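Long-range contacts in glutathione synthetase-like effector 30 (Gpa-GSS30-apo) (Globodera pallida, PDB 5OET), which probably acts as a secreted nematode effector, descended from glutathione synthetases that join gamma-glutamylcysteine to glycine with ATP: residues G189-F194 against V311-L315; S193-R199 against D223-A229; F200-H204 against V518-P522. All coordinates share one frame; numbering follows the deposited sequence.

In the fold
The three contacts follow one continuous run of chain, 189-204, which leaves strand 179-188, forms a loop and enters helix 196-210. Contact 1 joins the loop to strand 306-314 of the six-stranded sheet, contact 2 joins the loop and first helical turn to the start of helix 225-240, and contact 3 sets the next turn against strand 517-524 of the nine-stranded sheet. Their centres lie about 13 Å (1 and 2), 11 Å (2 and 3) and 21 Å (1 and 3) apart. Contact 2 is nested within the loop closed by contact 1; the two overlap at Ser193 and Phe194, of which Phe194 touches partners in both. Contact 3 brings in the C-terminal strand. The run thereby connects the six- and nine-stranded sheets.

Contact 1: residues G189-F194 against V311-L315; sequences GAIGSF and VFDRL
Arg314 of the segment 311-315, on strand 306-314, reaches to the backbone of Ile191, joining the six-stranded mixed sheet of this glutathione synthetase-like fold to the loop between strand 179-188 and helix 196-210. Ala190, in that loop, is the centre of an inverse gamma turn. Arg314 NH2 donates to Ile191 O over 3.0 Å, with an N-H...O angle of 154°. The oxygen lies in the guanidinium plane, while the donor is tilted from the carbonyl plane. The same NH2 comes to the edge of the Phe194 ring, 3.8 Å from CD2. Phe194 CE2 also approaches Phe312 CZ at 4.4 Å, beginning an apolar patch that continues into Ile265 of helix 259-270. The CB of Arg314 points away from the loop, and bends at chi2 (-75°) and chi3 (-83°) turn the chain back to meet it. In the bend, CD lies 3.7 Å above the plane of the Phe312 ring, toward its rim. Ser262 OG holds NE, so the guanidinium is gripped both from within the loop and from helix 259-270, which should limit its rotation. The Ala190 methyl points toward Leu315, CB touching Leu315 CD1 at 3.8 Å.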
ATOM      1  N   GLY A 189     -12.598  12.216  18.395  1.00 49.77           N
ATOM      2  CA  GLY A 189     -12.647  10.819  18.794  1.00 52.39           C
ATOM      3  C   GLY A 189     -12.257   9.912  17.654  1.00 53.42           C
ATOM      4  O   GLY A 189     -11.178  10.072  17.087  1.00 58.96           O
ATOM      5  N   ALA A 190     -13.116   8.959  17.308  1.00 53.66           N
ATOM      6  CA  ALA A 190     -12.734   7.902  16.366  1.00 53.97           C
ATOM      7  C   ALA A 190     -12.811   8.448  14.955  1.00 55.46           C
ATOM      8  O   ALA A 190     -13.732   8.157  14.198  1.00 56.23           O
ATOM      9  CB  ALA A 190     -13.611   6.666  16.532  1.00 53.81           C
ATOM     10  N   ILE A 191     -11.801   9.231  14.619  1.00 56.92           N
ATOM     11  CA  ILE A 191     -11.790  10.017  13.408  1.00 59.98           C
ATOM     12  C   ILE A 191     -11.317   9.178  12.236  1.00 58.78           C
ATOM     13  O   ILE A 191     -10.270   8.536  12.314  1.00 58.52           O
ATOM     14  CB  ILE A 191     -10.870  11.254  13.579  1.00 63.35           C
ATOM     15  CG1 ILE A 191     -11.546  12.274  14.497  1.00 66.11           C
ATOM     16  CG2 ILE A 191     -10.580  11.934  12.245  1.00 64.88           C
ATOM     17  CD1 ILE A 191     -10.566  13.262  15.110  1.00 68.94           C
ATOM     18  N   GLY A 192     -12.065   9.235  11.135  1.00 58.13           N
ATOM     19  CA  GLY A 192     -11.636   8.642   9.876  1.00 56.51           C
ATOM     20  C   GLY A 192     -10.587   9.451   9.132  1.00 55.99           C
ATOM     21  O   GLY A 192     -10.473  10.658   9.302  1.00 57.23           O
ATOM     22  N   SER A 193      -9.823   8.747   8.304  1.00 56.45           N
ATOM     23  CA  SER A 193      -8.924   9.297   7.277  1.00 56.42           C
ATOM     24  C   SER A 193      -7.603   9.938   7.724  1.00 56.81           C
ATOM     25  O   SER A 193      -7.025  10.722   6.980  1.00 59.34           O
ATOM     26  CB  SER A 193      -9.687  10.248   6.365  1.00 58.03           C
ATOM     27  OG  SER A 193     -10.902   9.641   5.962  1.00 62.29           O
ATOM     28  N   PHE A 194      -7.084   9.576   8.893  1.00 54.63           N
ATOM     29  CA  PHE A 194      -5.698   9.933   9.215  1.00 52.71           C
ATOM     30  C   PHE A 194      -4.661   9.338   8.223  1.00 51.83           C
ATOM     31  O   PHE A 194      -3.743  10.045   7.750  1.00 49.51           O
ATOM     32  CB  PHE A 194      -5.329   9.468  10.620  1.00 51.61           C
ATOM     33  CG  PHE A 194      -5.921  10.290  11.718  1.00 51.05           C
ATOM     34  CD1 PHE A 194      -5.698  11.655  11.787  1.00 51.87           C
ATOM     35  CD2 PHE A 194      -6.638   9.692  12.726  1.00 51.74           C
ATOM     36  CE1 PHE A 194      -6.222  12.413  12.816  1.00 51.06           C
ATOM     37  CE2 PHE A 194      -7.161  10.447  13.761  1.00 53.65           C
ATOM     38  CZ  PHE A 194      -6.957  11.811  13.801  1.00 52.90           C
ATOM     39  N   VAL A 311      -4.186   6.066  25.707  1.00 41.73           N
ATOM     40  CA  VAL A 311      -5.191   5.185  25.110  1.00 43.45           C
ATOM     41  C   VAL A 311      -5.744   5.844  23.854  1.00 44.53           C
ATOM     42  O   VAL A 311      -6.539   6.773  23.922  1.00 44.91           O
ATOM     43  CB  VAL A 311      -6.316   4.805  26.073  1.00 43.55           C
ATOM     44  CG1 VAL A 311      -7.330   3.911  25.367  1.00 43.80           C
ATOM     45  CG2 VAL A 311      -5.747   4.050  27.246  1.00 45.15           C
ATOM     46  N   PHE A 312      -5.304   5.356  22.704  1.00 47.04           N
ATOM     47  CA  PHE A 312      -5.770   5.855  21.442  1.00 48.50           C
ATOM     48  C   PHE A 312      -7.056   5.101  21.095  1.00 50.32           C
ATOM     49  O   PHE A 312      -7.025   3.937  20.725  1.00 51.49           O
ATOM     50  CB  PHE A 312      -4.639   5.711  20.423  1.00 49.76           C
ATOM     51  CG  PHE A 312      -4.791   6.564  19.184  1.00 51.06           C
ATOM     52  CD1 PHE A 312      -5.373   7.837  19.209  1.00 51.53           C
ATOM     53  CD2 PHE A 312      -4.308   6.092  17.974  1.00 51.16           C
ATOM     54  CE1 PHE A 312      -5.480   8.592  18.043  1.00 51.80           C
ATOM     55  CE2 PHE A 312      -4.421   6.835  16.803  1.00 51.26           C
ATOM     56  CZ  PHE A 312      -5.000   8.086  16.836  1.00 51.24           C
ATOM     57  N   ASP A 313      -8.193   5.763  21.318  1.00 55.49           N
ATOM     58  CA  ASP A 313      -9.543   5.218  21.053  1.00 58.82           C
ATOM     59  C   ASP A 313      -9.820   5.221  19.533  1.00 56.85           C
ATOM     60  O   ASP A 313      -9.833   6.277  18.878  1.00 55.31           O
ATOM     61  CB  ASP A 313     -10.665   6.028  21.783  1.00 63.97           C
ATOM     62  CG  ASP A 313     -11.219   5.316  23.061  1.00 70.70           C
ATOM     63  OD1 ASP A 313     -11.415   4.090  23.012  1.00 75.51           O
ATOM     64  OD2 ASP A 313     -11.497   5.971  24.115  1.00 72.12           O
ATOM     65  N   ARG A 314     -10.046   4.031  18.985  1.00 54.19           N
ATOM     66  CA  ARG A 314     -10.435   3.871  17.602  1.00 53.10           C
ATOM     67  C   ARG A 314     -11.726   3.053  17.590  1.00 53.85           C
ATOM     68  O   ARG A 314     -11.857   2.075  16.860  1.00 53.09           O
ATOM     69  CB  ARG A 314      -9.298   3.218  16.807  1.00 52.43           C
ATOM     70  CG  ARG A 314      -7.918   3.824  17.060  1.00 51.82           C
ATOM     71  CD  ARG A 314      -7.726   5.179  16.396  1.00 50.39           C
ATOM     72  NE  ARG A 314      -7.329   5.015  14.996  1.00 51.08           N
ATOM     73  CZ  ARG A 314      -7.766   5.743  13.957  1.00 51.29           C
ATOM     74  NH1 ARG A 314      -7.320   5.453  12.732  1.00 49.75           N
ATOM     75  NH2 ARG A 314      -8.653   6.734  14.122  1.00 51.92           N
ATOM     76  N   LEU A 315     -12.670   3.496  18.427  1.00 57.19           N
ATOM     77  CA  LEU A 315     -13.977   2.877  18.628  1.00 62.03           C
ATOM     78  C   LEU A 315     -13.838   1.473  19.262  1.00 66.34           C
ATOM     79  O   LEU A 315     -13.749   1.296  20.494  1.00 65.59           O
ATOM     80  CB  LEU A 315     -14.761   2.835  17.294  1.00 65.76           C
ATOM     81  CG  LEU A 315     -16.270   3.088  17.315  1.00 69.47           C
ATOM     82  CD1 LEU A 315     -16.503   4.550  17.666  1.00 71.26           C
ATOM     83  CD2 LEU A 315     -16.965   2.705  16.000  1.00 68.75           C
TER

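Contact 2: residues S193-R199 against D223-A229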
ATOM      1  N   SER A 193      -9.823   8.747   8.304  1.00 56.45           N
ATOM      2  CA  SER A 193      -8.924   9.297   7.277  1.00 56.42           C
ATOM      3  C   SER A 193      -7.603   9.938   7.724  1.00 56.81           C
ATOM      4  O   SER A 193      -7.025  10.722   6.980  1.00 59.34           O
ATOM      5  CB  SER A 193      -9.687  10.248   6.365  1.00 58.03           C
ATOM      6  OG  SER A 193     -10.902   9.641   5.962  1.00 62.29           O
ATOM      7  N   PHE A 194      -7.084   9.576   8.893  1.00 54.63           N
ATOM      8  CA  PHE A 194      -5.698   9.933   9.215  1.00 52.71           C
ATOM      9  C   PHE A 194      -4.661   9.338   8.223  1.00 51.83           C
ATOM     10  O   PHE A 194      -3.743  10.045   7.750  1.00 49.51           O
ATOM     11  CB  PHE A 194      -5.329   9.468  10.620  1.00 51.61           C
ATOM     12  CG  PHE A 194      -5.921  10.290  11.718  1.00 51.05           C
ATOM     13  CD1 PHE A 194      -5.698  11.655  11.787  1.00 51.87           C
ATOM     14  CD2 PHE A 194      -6.638   9.692  12.726  1.00 51.74           C
ATOM     15  CE1 PHE A 194      -6.222  12.413  12.816  1.00 51.06           C
ATOM     16  CE2 PHE A 194      -7.161  10.447  13.761  1.00 53.65           C
ATOM     17  CZ  PHE A 194      -6.957  11.811  13.801  1.00 52.90           C
ATOM     18  N   GLY A 195      -4.808   8.041   7.939  1.00 49.75           N
ATOM     19  CA  GLY A 195      -3.872   7.299   7.093  1.00 48.72           C
ATOM     20  C   GLY A 195      -4.188   7.411   5.610  1.00 48.41           C
ATOM     21  O   GLY A 195      -3.271   7.483   4.782  1.00 50.91           O
ATOM     22  N   THR A 196      -5.479   7.456   5.273  1.00 46.80           N
ATOM     23  CA  THR A 196      -5.901   7.548   3.870  1.00 47.65           C
ATOM     24  C   THR A 196      -5.563   8.897   3.208  1.00 47.84           C
ATOM     25  O   THR A 196      -5.338   8.951   1.987  1.00 50.89           O
ATOM     26  CB  THR A 196      -7.416   7.287   3.658  1.00 46.48           C
ATOM     27  OG1 THR A 196      -8.190   8.356   4.210  1.00 45.29           O
ATOM     28  CG2 THR A 196      -7.850   5.955   4.277  1.00 47.51           C
ATOM     29  N   THR A 197      -5.549   9.971   3.994  1.00 44.37           N
ATOM     30  CA  THR A 197      -5.422  11.318   3.448  1.00 42.94           C
ATOM     31  C   THR A 197      -4.126  11.621   2.725  1.00 41.30           C
ATOM     32  O   THR A 197      -4.162  12.070   1.596  1.00 43.07           O
ATOM     33  CB  THR A 197      -5.661  12.354   4.538  1.00 45.59           C
ATOM     34  OG1 THR A 197      -6.995  12.178   5.023  1.00 45.70           O
ATOM     35  CG2 THR A 197      -5.527  13.781   4.004  1.00 47.14           C
ATOM     36  N   PRO A 198      -2.972  11.403   3.361  1.00 40.19           N
ATOM     37  CA  PRO A 198      -1.710  11.683   2.634  1.00 39.84           C
ATOM     38  C   PRO A 198      -1.507  10.836   1.369  1.00 38.71           C
ATOM     39  O   PRO A 198      -0.778  11.247   0.465  1.00 38.25           O
ATOM     40  CB  PRO A 198      -0.633  11.324   3.672  1.00 39.12           C
ATOM     41  CG  PRO A 198      -1.304  10.296   4.521  1.00 38.87           C
ATOM     42  CD  PRO A 198      -2.704  10.792   4.672  1.00 39.22           C
ATOM     43  N   ARG A 199      -2.122   9.659   1.334  1.00 38.60           N
ATOM     44  CA  ARG A 199      -2.028   8.762   0.198  1.00 40.23           C
ATOM     45  C   ARG A 199      -2.896   9.188  -0.989  1.00 37.96           C
ATOM     46  O   ARG A 199      -2.455   9.064  -2.126  1.00 35.70           O
ATOM     47  CB  ARG A 199      -2.369   7.333   0.616  1.00 42.71           C
ATOM     48  CG  ARG A 199      -1.290   6.685   1.458  1.00 44.70           C
ATOM     49  CD  ARG A 199      -1.866   5.572   2.322  1.00 47.17           C
ATOM     50  NE  ARG A 199      -0.750   4.859   2.919  1.00 50.70           N
ATOM     51  CZ  ARG A 199      -0.125   5.204   4.046  1.00 54.24           C
ATOM     52  NH1 ARG A 199      -0.521   6.257   4.788  1.00 55.31           N
ATOM     53  NH2 ARG A 199       0.916   4.472   4.444  1.00 55.28           N
ATOM     54  N   ASP A 223      -0.080  17.057   2.162  1.00 60.50           N
ATOM     55  CA  ASP A 223      -0.651  16.638   3.408  1.00 62.03           C
ATOM     56  C   ASP A 223       0.173  15.495   4.021  1.00 59.42           C
ATOM     57  O   ASP A 223       0.399  14.465   3.363  1.00 57.58           O
ATOM     58  CB  ASP A 223      -2.063  16.149   3.163  1.00 63.66           C
ATOM     59  CG  ASP A 223      -2.700  15.692   4.427  1.00 65.36           C
ATOM     60  OD1 ASP A 223      -3.153  16.571   5.190  1.00 67.53           O
ATOM     61  OD2 ASP A 223      -2.686  14.465   4.683  1.00 67.46           O
ATOM     62  N   GLN A 224       0.614  15.677   5.264  1.00 57.50           N
ATOM     63  CA  GLN A 224       1.228  14.596   6.034  1.00 58.11           C
ATOM     64  C   GLN A 224       0.410  14.389   7.325  1.00 55.08           C
ATOM     65  O   GLN A 224       0.876  14.652   8.424  1.00 55.91           O
ATOM     66  CB  GLN A 224       2.708  14.881   6.326  1.00 62.12           C
ATOM     67  CG  GLN A 224       3.534  15.432   5.163  1.00 65.39           C
ATOM     68  CD  GLN A 224       3.772  16.939   5.258  1.00 70.50           C
ATOM     69  OE1 GLN A 224       4.462  17.419   6.177  1.00 73.93           O
ATOM     70  NE2 GLN A 224       3.177  17.699   4.311  1.00 71.56           N
ATOM     71  N   THR A 225      -0.826  13.928   7.172  1.00 51.03           N
ATOM     72  CA  THR A 225      -1.748  13.780   8.297  1.00 49.64           C
ATOM     73  C   THR A 225      -1.479  12.505   9.101  1.00 48.05           C
ATOM     74  O   THR A 225      -1.737  12.476  10.311  1.00 47.05           O
ATOM     75  CB  THR A 225      -3.214  13.857   7.825  1.00 50.25           C
ATOM     76  OG1 THR A 225      -3.512  15.204   7.486  1.00 50.78           O
ATOM     77  CG2 THR A 225      -4.184  13.457   8.906  1.00 50.19           C
ATOM     78  N   ASP A 226      -0.979  11.455   8.446  1.00 46.91           N
ATOM     79  CA  ASP A 226      -0.473  10.279   9.198  1.00 46.91           C
ATOM     80  C   ASP A 226       0.663  10.677  10.153  1.00 45.51           C
ATOM     81  O   ASP A 226       0.653  10.296  11.319  1.00 44.32           O
ATOM     82  CB  ASP A 226      -0.077   9.081   8.289  1.00 46.69           C
ATOM     83  CG  ASP A 226       0.917   9.437   7.179  1.00 46.85           C
ATOM     84  OD1 ASP A 226       1.331  10.626   7.035  1.00 47.30           O
ATOM     85  OD2 ASP A 226       1.258   8.488   6.424  1.00 46.09           O
ATOM     86  N   THR A 227       1.594  11.484   9.653  1.00 44.36           N
ATOM     87  CA  THR A 227       2.661  12.063  10.457  1.00 45.44           C
ATOM     88  C   THR A 227       2.131  12.946  11.587  1.00 45.13           C
ATOM     89  O   THR A 227       2.615  12.864  12.705  1.00 43.73           O
ATOM     90  CB  THR A 227       3.607  12.882   9.556  1.00 47.48           C
ATOM     91  OG1 THR A 227       4.230  11.986   8.637  1.00 49.97           O
ATOM     92  CG2 THR A 227       4.684  13.635  10.347  1.00 48.66           C
ATOM     93  N   MET A 228       1.151  13.797  11.274  1.00 44.78           N
ATOM     94  CA  MET A 228       0.556  14.705  12.248  1.00 44.71           C
ATOM     95  C   MET A 228       0.085  13.959  13.487  1.00 44.98           C
ATOM     96  O   MET A 228       0.368  14.374  14.625  1.00 44.91           O
ATOM     97  CB  MET A 228      -0.656  15.402  11.628  1.00 44.60           C
ATOM     98  CG  MET A 228      -1.480  16.239  12.598  1.00 45.72           C
ATOM     99  SD  MET A 228      -3.211  16.406  12.154  1.00 46.76           S
ATOM    100  CE  MET A 228      -3.861  14.770  12.442  1.00 45.10           C
ATOM    101  N   ALA A 229      -0.687  12.893  13.245  1.00 43.47           N
ATOM    102  CA  ALA A 229      -1.216  12.042  14.304  1.00 43.20           C
ATOM    103  C   ALA A 229      -0.070  11.397  15.103  1.00 43.25           C
ATOM    104  O   ALA A 229      -0.064  11.445  16.322  1.00 43.96           O
ATOM    105  CB  ALA A 229      -2.142  10.979  13.720  1.00 42.25           C
TER
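The Phe194 ring carries the Ala229 methyl over one face, CB standing 4.1 Å above the plane and toward the rim, while Thr225 CG2 meets the ring edge in its plane. Met228 crosses the ring at about a right angle and, bent at chi3 (70°), brings CE to Phe194 CE1 and CD1. Phe478 of the nine-stranded sheet also meets this ring. The second set of flat groups is polar: the Arg199 guanidinium and Asp226 carboxylate stand almost perpendicular, joined by a salt bridge whose hydrogen bond, Arg199 NH1 to Asp226 OD2, is long and weak at 3.3 Å. NH1 also donates to Gly195 O at 3.0 Å, a straighter bond (151°). Pro198 touches both acids, its CG 3.6 Å from Asp226 CG and its CB against Asp223 O. Helix 196-210 thus packs on the start of helix 225-240, with Gln224 at the N-cap position. Asp223 forms an Asx turn, OD2 accepting from Thr225 N from above the carboxylate plane, while OD1 takes Thr225 OG1 at 2.7 Å through its syn lone pair and also receives His498 N. With both carboxylates at the N-terminal end of helix 225-240, its dipole would be expected to favour their negative charge.

Contact 3: residues F200-H204 against V518-P522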
ATOM      1  N   PHE A 200      -4.113   9.657  -0.736  1.00 37.13           N
ATOM      2  CA  PHE A 200      -4.949  10.196  -1.813  1.00 37.83           C
ATOM      3  C   PHE A 200      -4.314  11.448  -2.383  1.00 38.05           C
ATOM      4  O   PHE A 200      -4.309  11.666  -3.599  1.00 40.85           O
ATOM      5  CB  PHE A 200      -6.394  10.478  -1.358  1.00 37.98           C
ATOM      6  CG  PHE A 200      -7.256   9.261  -1.365  1.00 38.79           C
ATOM      7  CD1 PHE A 200      -7.491   8.586  -2.555  1.00 39.02           C
ATOM      8  CD2 PHE A 200      -7.805   8.747  -0.179  1.00 39.20           C
ATOM      9  CE1 PHE A 200      -8.258   7.431  -2.579  1.00 38.63           C
ATOM     10  CE2 PHE A 200      -8.571   7.586  -0.205  1.00 38.48           C
ATOM     11  CZ  PHE A 200      -8.792   6.926  -1.412  1.00 38.53           C
ATOM     12  N   SER A 201      -3.770  12.258  -1.497  1.00 38.41           N
ATOM     13  CA  SER A 201      -3.029  13.454  -1.867  1.00 40.40           C
ATOM     14  C   SER A 201      -1.935  13.085  -2.866  1.00 40.45           C
ATOM     15  O   SER A 201      -1.858  13.678  -3.931  1.00 41.28           O
ATOM     16  CB  SER A 201      -2.461  14.105  -0.598  1.00 41.01           C
ATOM     17  OG  SER A 201      -1.866  15.348  -0.835  1.00 41.83           O
ATOM     18  N   ARG A 202      -1.141  12.068  -2.549  1.00 41.70           N
ATOM     19  CA  ARG A 202      -0.104  11.561  -3.468  1.00 44.21           C
ATOM     20  C   ARG A 202      -0.673  10.950  -4.751  1.00 42.48           C
ATOM     21  O   ARG A 202      -0.078  11.110  -5.828  1.00 43.14           O
ATOM     22  CB  ARG A 202       0.836  10.536  -2.779  1.00 46.72           C
ATOM     23  CG  ARG A 202       1.862  11.173  -1.828  1.00 49.58           C
ATOM     24  CD  ARG A 202       3.002  10.231  -1.439  1.00 52.62           C
ATOM     25  NE  ARG A 202       2.487   9.046  -0.729  1.00 55.44           N
ATOM     26  CZ  ARG A 202       2.791   7.769  -0.983  1.00 56.30           C
ATOM     27  NH1 ARG A 202       3.696   7.432  -1.929  1.00 55.35           N
ATOM     28  NH2 ARG A 202       2.203   6.805  -0.245  1.00 55.30           N
ATOM     29  N   LEU A 203      -1.790  10.232  -4.629  1.00 40.39           N
ATOM     30  CA  LEU A 203      -2.440   9.621  -5.791  1.00 39.81           C
ATOM     31  C   LEU A 203      -2.769  10.667  -6.838  1.00 40.79           C
ATOM     32  O   LEU A 203      -2.439  10.507  -8.004  1.00 40.53           O
ATOM     33  CB  LEU A 203      -3.731   8.882  -5.406  1.00 38.01           C
ATOM     34  CG  LEU A 203      -4.509   8.224  -6.559  1.00 38.04           C
ATOM     35  CD1 LEU A 203      -3.599   7.419  -7.483  1.00 37.50           C
ATOM     36  CD2 LEU A 203      -5.628   7.359  -6.009  1.00 38.64           C
ATOM     37  N   HIS A 204      -3.426  11.730  -6.392  1.00 41.79           N
ATOM     38  CA  HIS A 204      -3.910  12.767  -7.283  1.00 42.52           C
ATOM     39  C   HIS A 204      -2.823  13.668  -7.818  1.00 43.83           C
ATOM     40  O   HIS A 204      -2.961  14.167  -8.922  1.00 44.52           O
ATOM     41  CB  HIS A 204      -4.995  13.598  -6.604  1.00 42.46           C
ATOM     42  CG  HIS A 204      -6.313  12.913  -6.530  1.00 42.67           C
ATOM     43  ND1 HIS A 204      -7.358  13.397  -5.775  1.00 45.04           N
ATOM     44  CD2 HIS A 204      -6.765  11.785  -7.120  1.00 43.03           C
ATOM     45  CE1 HIS A 204      -8.399  12.596  -5.911  1.00 45.49           C
ATOM     46  NE2 HIS A 204      -8.063  11.606  -6.720  1.00 43.71           N
ATOM     47  N   VAL A 518     -17.065   9.578  -1.923  1.00 52.11           N
ATOM     48  CA  VAL A 518     -15.838   9.214  -2.602  1.00 49.18           C
ATOM     49  C   VAL A 518     -14.690  10.067  -2.047  1.00 46.97           C
ATOM     50  O   VAL A 518     -14.866  11.225  -1.753  1.00 45.42           O
ATOM     51  CB  VAL A 518     -16.064   9.392  -4.129  1.00 49.48           C
ATOM     52  CG1 VAL A 518     -14.909  10.079  -4.847  1.00 49.76           C
ATOM     53  CG2 VAL A 518     -16.368   8.064  -4.777  1.00 49.43           C
ATOM     54  N   TYR A 519     -13.508   9.500  -1.898  1.00 46.54           N
ATOM     55  CA  TYR A 519     -12.386  10.286  -1.422  1.00 45.63           C
ATOM     56  C   TYR A 519     -11.893  11.127  -2.552  1.00 44.94           C
ATOM     57  O   TYR A 519     -11.903  10.715  -3.689  1.00 45.25           O
ATOM     58  CB  TYR A 519     -11.264   9.405  -0.901  1.00 45.87           C
ATOM     59  CG  TYR A 519     -11.636   8.778   0.389  1.00 47.90           C
ATOM     60  CD1 TYR A 519     -11.437   9.450   1.610  1.00 47.88           C
ATOM     61  CD2 TYR A 519     -12.238   7.515   0.410  1.00 49.23           C
ATOM     62  CE1 TYR A 519     -11.812   8.864   2.811  1.00 47.28           C
ATOM     63  CE2 TYR A 519     -12.619   6.924   1.597  1.00 49.66           C
ATOM     64  CZ  TYR A 519     -12.409   7.607   2.788  1.00 49.03           C
ATOM     65  OH  TYR A 519     -12.812   6.983   3.915  1.00 49.95           O
ATOM     66  N   ASP A 520     -11.434  12.309  -2.221  1.00 45.04           N
ATOM     67  CA  ASP A 520     -11.065  13.277  -3.217  1.00 46.87           C
ATOM     68  C   ASP A 520      -9.908  14.085  -2.643  1.00 45.36           C
ATOM     69  O   ASP A 520      -9.508  13.856  -1.519  1.00 45.34           O
ATOM     70  CB  ASP A 520     -12.288  14.157  -3.506  1.00 49.41           C
ATOM     71  CG  ASP A 520     -12.232  14.827  -4.863  1.00 52.42           C
ATOM     72  OD1 ASP A 520     -11.107  15.054  -5.378  1.00 54.80           O
ATOM     73  OD2 ASP A 520     -13.315  15.134  -5.426  1.00 54.91           O
ATOM     74  N   SER A 521      -9.356  14.997  -3.415  1.00 45.22           N
ATOM     75  CA  SER A 521      -8.425  15.978  -2.871  1.00 46.54           C
ATOM     76  C   SER A 521      -8.543  17.301  -3.661  1.00 46.28           C
ATOM     77  O   SER A 521      -8.897  17.295  -4.832  1.00 44.48           O
ATOM     78  CB  SER A 521      -6.991  15.423  -2.871  1.00 46.59           C
ATOM     79  OG  SER A 521      -6.437  15.446  -4.165  1.00 47.40           O
ATOM     80  N   PRO A 522      -8.268  18.437  -3.008  1.00 45.74           N
ATOM     81  CA  PRO A 522      -8.571  19.698  -3.649  1.00 47.30           C
ATOM     82  C   PRO A 522      -7.516  20.079  -4.671  1.00 47.86           C
ATOM     83  O   PRO A 522      -6.335  19.781  -4.470  1.00 49.36           O
ATOM     84  CB  PRO A 522      -8.561  20.682  -2.481  1.00 46.98           C
ATOM     85  CG  PRO A 522      -7.522  20.127  -1.582  1.00 46.44           C
ATOM     86  CD  PRO A 522      -7.604  18.635  -1.715  1.00 45.36           C
TER
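Phe200 and Tyr519 lie with their ring planes 9° apart, a near-parallel but strongly offset pair with little face-to-face overlap, their centroids 5.0 Å apart. What sits over the face of Phe200 is Tyr519 CB, 3.5 Å from the ring centroid in a CH-pi contact; the phenol ring lies past the rim of Phe200, and Lys501 makes a cation-pi contact with it. One helical turn later, His204 points toward the strand. Its CG is anti to the carbonyl carbon (chi1 -76°), which carries the ring outward to the hydroxyl of Ser521. There ND1 and Ser521 OG share a hydrogen bond of 2.8 Å, with the hydroxyl at the imidazole edge, near its plane. NE2 is hydrogen-bonded to Ser90 O, so both ring nitrogens have partners, which should limit the ring's rotation. Asp520 stands across from His204 at about a right angle, its OD1 3.7 Å from CE1. That oxygen accepts Ser521 N on its anti side, while OD2 is held by Ser502 and Ser94. Helix 196-210 packs on the nine-stranded sheet of the glutathione synthetase-like fold at its C-terminal strand, 517-524, with Leu87 and Leu89 of strand 83-90 on Phe200, Pro93 against His204, and strand 490-504 beside Asp520.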